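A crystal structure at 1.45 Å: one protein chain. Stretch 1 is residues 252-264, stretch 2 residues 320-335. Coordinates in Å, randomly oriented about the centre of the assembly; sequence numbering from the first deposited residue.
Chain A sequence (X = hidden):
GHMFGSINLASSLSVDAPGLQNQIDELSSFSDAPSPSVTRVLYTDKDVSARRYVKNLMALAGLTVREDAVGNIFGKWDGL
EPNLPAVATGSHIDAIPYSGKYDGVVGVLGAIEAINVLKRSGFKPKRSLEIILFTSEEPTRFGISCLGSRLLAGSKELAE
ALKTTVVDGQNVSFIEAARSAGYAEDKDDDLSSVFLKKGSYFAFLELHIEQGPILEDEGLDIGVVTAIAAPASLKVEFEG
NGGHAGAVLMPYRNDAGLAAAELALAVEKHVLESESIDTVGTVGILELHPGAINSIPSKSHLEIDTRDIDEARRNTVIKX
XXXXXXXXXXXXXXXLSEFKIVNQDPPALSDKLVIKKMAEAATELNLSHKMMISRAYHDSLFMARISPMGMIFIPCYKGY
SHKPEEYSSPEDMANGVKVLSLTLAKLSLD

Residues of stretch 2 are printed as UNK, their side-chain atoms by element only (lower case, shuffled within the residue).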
# COMPACT_ATOMS: atom_id res chain seq x y z
N TYR A 252 -18.58 16.54 -8.12
CA TYR A 252 -19.28 15.82 -7.07
C TYR A 252 -18.36 15.00 -6.18
O TYR A 252 -18.82 14.30 -5.28
CB TYR A 252 -20.36 14.93 -7.68
CG TYR A 252 -21.31 15.72 -8.53
CD1 TYR A 252 -22.33 16.47 -7.96
CD2 TYR A 252 -21.18 15.75 -9.91
CE1 TYR A 252 -23.20 17.21 -8.74
CE2 TYR A 252 -22.04 16.49 -10.71
CZ TYR A 252 -23.04 17.22 -10.11
OH TYR A 252 -23.90 17.95 -10.90
N ARG A 253 -17.05 15.11 -6.42
CA ARG A 253 -16.06 14.32 -5.69
C ARG A 253 -15.61 14.95 -4.38
O ARG A 253 -15.74 16.16 -4.17
CB ARG A 253 -14.84 14.09 -6.59
CG ARG A 253 -15.19 13.31 -7.84
CD ARG A 253 -13.96 13.04 -8.69
NE ARG A 253 -14.31 12.17 -9.81
CZ ARG A 253 -13.46 11.38 -10.45
NH1 ARG A 253 -12.19 11.32 -10.06
NH2 ARG A 253 -13.89 10.62 -11.46
N ASN A 254 -15.09 14.09 -3.51
CA ASN A 254 -14.35 14.51 -2.32
C ASN A 254 -13.22 13.50 -2.12
O ASN A 254 -13.27 12.61 -1.27
CB ASN A 254 -15.27 14.75 -1.09
CG ASN A 254 -16.01 13.50 -0.62
OD1 ASN A 254 -16.24 12.55 -1.37
ND2 ASN A 254 -16.39 13.51 0.65
N ASP A 255 -12.22 13.65 -2.98
CA ASP A 255 -11.17 12.66 -3.19
C ASP A 255 -10.16 12.68 -2.04
O ASP A 255 -9.41 13.65 -1.89
CB ASP A 255 -10.48 12.97 -4.53
CG ASP A 255 -9.50 11.90 -4.99
OD1 ASP A 255 -8.76 11.33 -4.16
OD2 ASP A 255 -9.44 11.65 -6.21
N ALA A 256 -10.15 11.62 -1.24
CA ALA A 256 -9.28 11.55 -0.07
C ALA A 256 -7.81 11.48 -0.46
O ALA A 256 -6.94 11.86 0.32
CB ALA A 256 -9.65 10.36 0.81
N GLY A 257 -7.53 10.98 -1.66
CA GLY A 257 -6.15 10.90 -2.13
C GLY A 257 -5.60 12.28 -2.41
O GLY A 257 -4.43 12.57 -2.10
N LEU A 258 -6.42 13.16 -2.99
CA LEU A 258 -5.98 14.52 -3.27
C LEU A 258 -5.82 15.32 -1.99
O LEU A 258 -4.89 16.13 -1.89
CB LEU A 258 -6.91 15.19 -4.27
CG LEU A 258 -6.86 14.55 -5.65
CD1 LEU A 258 -7.78 15.29 -6.61
CD2 LEU A 258 -5.42 14.51 -6.20
N ALA A 259 -6.66 15.07 -0.99
CA ALA A 259 -6.46 15.68 0.33
C ALA A 259 -5.10 15.27 0.89
O ALA A 259 -4.37 16.10 1.44
CB ALA A 259 -7.57 15.29 1.29
N ALA A 260 -4.75 14.00 0.75
CA ALA A 260 -3.49 13.49 1.26
C ALA A 260 -2.32 14.11 0.52
O ALA A 260 -1.31 14.49 1.13
CB ALA A 260 -3.44 11.97 1.15
N ALA A 261 -2.44 14.24 -0.80
CA ALA A 261 -1.39 14.85 -1.61
C ALA A 261 -1.15 16.30 -1.18
O ALA A 261 0.01 16.73 -1.02
CB ALA A 261 -1.76 14.80 -3.09
N GLU A 262 -2.23 17.02 -0.94
CA GLU A 262 -2.13 18.41 -0.50
C GLU A 262 -1.50 18.50 0.88
O GLU A 262 -0.71 19.42 1.13
CB GLU A 262 -3.50 19.09 -0.53
CG GLU A 262 -3.97 19.30 -1.95
CD GLU A 262 -5.41 19.78 -2.07
OE1 GLU A 262 -6.25 19.39 -1.24
OE2 GLU A 262 -5.68 20.53 -3.03
N LEU A 263 -1.83 17.57 1.77
CA LEU A 263 -1.25 17.61 3.11
C LEU A 263 0.24 17.31 3.06
O LEU A 263 1.02 17.96 3.76
CB LEU A 263 -1.96 16.67 4.09
CG LEU A 263 -1.51 16.80 5.56
CD1 LEU A 263 -1.65 18.24 6.10
CD2 LEU A 263 -2.23 15.81 6.45
N ALA A 264 0.66 16.36 2.22
CA ALA A 264 2.09 16.04 2.13
C ALA A 264 2.87 17.26 1.66
O ALA A 264 3.97 17.53 2.17
CB ALA A 264 2.31 14.87 1.18
N UNK A 320 1.10 23.95 12.58
CA UNK A 320 0.77 24.35 11.21
C UNK A 320 0.24 23.16 10.42
O UNK A 320 -0.68 23.31 9.61
c UNK A 320 4.09 28.17 10.61
c UNK A 320 2.45 26.30 11.04
c UNK A 320 3.68 26.74 10.27
n UNK A 320 5.31 28.51 9.81
c UNK A 320 1.97 24.95 10.49
N UNK A 321 0.81 21.98 10.63
CA UNK A 321 0.32 20.79 9.94
C UNK A 321 -1.13 20.49 10.33
O UNK A 321 -1.96 20.17 9.46
c UNK A 321 2.57 19.78 9.49
c UNK A 321 3.64 18.79 9.91
c UNK A 321 1.22 19.57 10.18
c UNK A 321 0.55 18.28 9.67
N UNK A 322 -1.46 20.63 11.61
CA UNK A 322 -2.83 20.39 12.05
C UNK A 322 -3.79 21.42 11.46
O UNK A 322 -4.90 21.07 11.02
o UNK A 322 -3.37 19.51 16.18
c UNK A 322 -4.37 19.44 15.46
n UNK A 322 -5.53 18.95 15.89
c UNK A 322 -4.33 19.92 14.03
c UNK A 322 -2.95 20.37 13.57
N UNK A 323 -3.36 22.68 11.42
CA UNK A 323 -4.15 23.73 10.77
C UNK A 323 -4.40 23.41 9.30
O UNK A 323 -5.53 23.51 8.81
o UNK A 323 -2.73 27.39 13.74
c UNK A 323 -3.53 25.61 12.38
c UNK A 323 -3.48 25.10 10.94
c UNK A 323 -2.65 26.83 12.62
o UNK A 323 -1.88 27.23 11.72
N UNK A 324 -3.35 23.02 8.58
CA UNK A 324 -3.48 22.66 7.18
C UNK A 324 -4.38 21.45 6.95
O UNK A 324 -5.15 21.44 5.98
o UNK A 324 -1.45 23.66 6.33
c UNK A 324 -2.11 22.43 6.54
N UNK A 325 -4.29 20.45 7.82
CA UNK A 325 -5.14 19.27 7.68
C UNK A 325 -6.61 19.67 7.75
O UNK A 325 -7.43 19.17 6.99
c UNK A 325 -4.81 18.24 8.74
N UNK A 326 -6.92 20.59 8.65
CA UNK A 326 -8.29 21.07 8.78
C UNK A 326 -8.74 21.93 7.60
O UNK A 326 -9.86 21.78 7.11
c UNK A 326 -8.68 20.84 11.27
c UNK A 326 -8.48 21.80 10.11
n UNK A 326 -7.64 20.66 12.07
o UNK A 326 -9.76 20.27 11.44
N UNK A 327 -7.86 22.80 7.12
CA UNK A 327 -8.17 23.63 5.97
C UNK A 327 -8.40 22.78 4.72
O UNK A 327 -9.35 22.99 3.98
c UNK A 327 -7.04 24.65 5.71
c UNK A 327 -7.31 25.46 4.46
o UNK A 327 -6.94 25.53 6.84
N UNK A 328 -7.51 21.81 4.50
CA UNK A 328 -7.64 20.90 3.37
C UNK A 328 -8.91 20.06 3.47
O UNK A 328 -9.62 19.90 2.47
c UNK A 328 -6.39 19.98 3.29
c UNK A 328 -3.85 20.14 3.16
c UNK A 328 -6.62 18.83 2.31
c UNK A 328 -5.18 20.81 2.87
N UNK A 329 -9.22 19.55 4.66
CA UNK A 329 -10.45 18.76 4.83
C UNK A 329 -11.69 19.57 4.45
O UNK A 329 -12.57 19.08 3.74
c UNK A 329 -10.55 18.22 6.24
N UNK A 330 -11.75 20.82 4.91
CA UNK A 330 -12.88 21.68 4.59
C UNK A 330 -12.98 21.98 3.10
O UNK A 330 -14.06 21.94 2.52
c UNK A 330 -13.19 24.16 7.59
n UNK A 330 -12.35 23.57 9.89
c UNK A 330 -13.52 24.02 9.07
c UNK A 330 -13.06 22.80 6.90
c UNK A 330 -12.81 22.98 5.40
N UNK A 331 -11.85 22.29 2.47
CA UNK A 331 -11.83 22.64 1.05
C UNK A 331 -12.18 21.44 0.17
O UNK A 331 -12.92 21.56 -0.81
c UNK A 331 -10.47 23.23 0.65
c UNK A 331 -9.39 24.99 -2.59
c UNK A 331 -10.39 23.54 -0.83
c UNK A 331 -9.28 24.52 -1.15
n UNK A 331 -10.79 25.40 -2.93
N UNK A 332 -11.65 20.27 0.52
CA UNK A 332 -11.91 19.06 -0.24
C UNK A 332 -13.26 18.43 0.09
O UNK A 332 -13.71 17.52 -0.61
n UNK A 332 -8.48 18.47 -2.95
n UNK A 332 -9.47 17.97 -4.96
c UNK A 332 -10.81 18.03 0.00
c UNK A 332 -8.45 18.48 -4.27
c UNK A 332 -9.51 18.34 -0.72
n UNK A 332 -7.42 19.01 -4.91
c UNK A 332 -9.59 17.92 -2.17
N UNK A 333 -13.89 18.92 1.15
CA UNK A 333 -15.17 18.39 1.63
C UNK A 333 -15.05 16.93 2.08
O UNK A 333 -15.97 16.12 1.91
c UNK A 333 -16.51 20.06 0.27
c UNK A 333 -16.27 18.59 0.59
c UNK A 333 -17.66 20.26 -0.71
c UNK A 333 -17.25 19.91 -2.12
n UNK A 333 -16.39 20.97 -2.73
N UNK A 334 -13.89 16.61 2.66
CA UNK A 334 -13.68 15.31 3.27
C UNK A 334 -13.68 15.45 4.78
O UNK A 334 -13.52 16.55 5.31
c UNK A 334 -11.13 15.54 3.15
c UNK A 334 -12.39 14.35 1.33
c UNK A 334 -12.34 14.66 2.81
N UNK A 335 -13.86 14.33 5.47
CA UNK A 335 -13.75 14.30 6.92
C UNK A 335 -12.29 14.10 7.32
O UNK A 335 -11.61 13.21 6.80
c UNK A 335 -14.54 13.03 9.01
c UNK A 335 -14.61 13.17 7.50
c UNK A 335 -15.43 11.89 9.49
n UNK A 335 -16.37 10.72 11.48
c UNK A 335 -15.43 11.78 11.01
O HOH W 1 -13.32 18.14 -3.61
O HOH W 2 -11.81 16.09 -4.56

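Position 320 lies in a helix that began earlier in the chain. It has four carbons in a row ending in nitrogen, an unbranched chain out of reach of stretch 1: Lys320, its charged amine suited to a partly exposed place and bonded elsewhere in the structure. Position 321 has four carbons, forked at the first, with one arm two carbons long; this is Ile321, whose CG2 lies 4.2 Å from Leu263 CD1 in a buried, apolar setting.

Position 322 carries three carbons, the third bearing one oxygen and one nitrogen, and points away from stretch 1: Gln322, a polar amide suited to partial exposure. At 323 the third carbon bears two oxygens, a carboxylate that is exposed and touches nothing here: Glu323. Position 324 has one carbon, then one oxygen. This is Ser324, small enough for Leu263 CD1 to come within 4.2 Å of its CB. A single carbon at 325 gives Ala325; its CB lies 4.1 Å from Leu263 CD1, and the small side chain sits where Ala325 CA and Leu263 CA are 6.2 Å apart.

Position 326 shows two carbons, the second with one oxygen and one nitrogen: Asn326, which turns its amide back to its own helix, ND2 donating to Gln322 O at 3.0 Å. At 327 one carbon carries an oxygen and a carbon, the branched hydroxyl side chain of Thr327, exposed and out of reach of stretch 1.

Position 328 again has four carbons forked at the first, one arm longer, and points toward stretch 1. This is Ile328: CG2 is 3.8 Å from Ala259 CB, and CD1 is 4.1 Å from Leu263 CB. Position 329, one carbon pointing away, is Ala329, small and apolar as suits a buried site. Positions 330 and 331 each have four carbons in a row ending in nitrogen; they are Lys330 and Lys331, both exposed, as suits charged chains.

Position 332 has three carbons, a nitrogen, then a carbon with two more nitrogens. That pattern is a guanidinium, so the residue is Arg332. Its NE donates to Glu262 OE1 at 3.0 Å and its NH2 to Glu262 OE2 at 3.0 Å, a two-pronged salt bridge, with OE1 at the guanidinium edge, while Leu258 CB covers one face.

Position 333, another four-carbon chain ending in nitrogen, is Lys333, the first residue after the helix to leave helical phi/psi, with positive phi. Its backbone O accepts from Asn254 ND2 at 2.9 Å. Position 334 has three carbons, one carrying the other two, and points toward stretch 1: Val334, apolar and buried, with CG1 3.2 Å from Asn254 O and CG2 4.0 Å from Ala259 CB. Position 335, four carbons in a row ending in nitrogen, touches nothing on stretch 1: Lys335, its charge suited to exposure.

The helices cross at 149°, nearly antiparallel, with axes 9.7 Å apart. Leu263 fits as a knob among Ile321, Ser324, Ala325 and Ile328, and Ala259 meets Ile328 and Val334. Beyond this apolar seam, the salt bridge and the Asn254 bond secure the end near Arg332, where one water accepts from both Asp255 N (2.9 Å) and Arg332 NH1 (3.0 Å from the water O).

Stretch 2 (320-335) KIQESANTIAKKRKVK
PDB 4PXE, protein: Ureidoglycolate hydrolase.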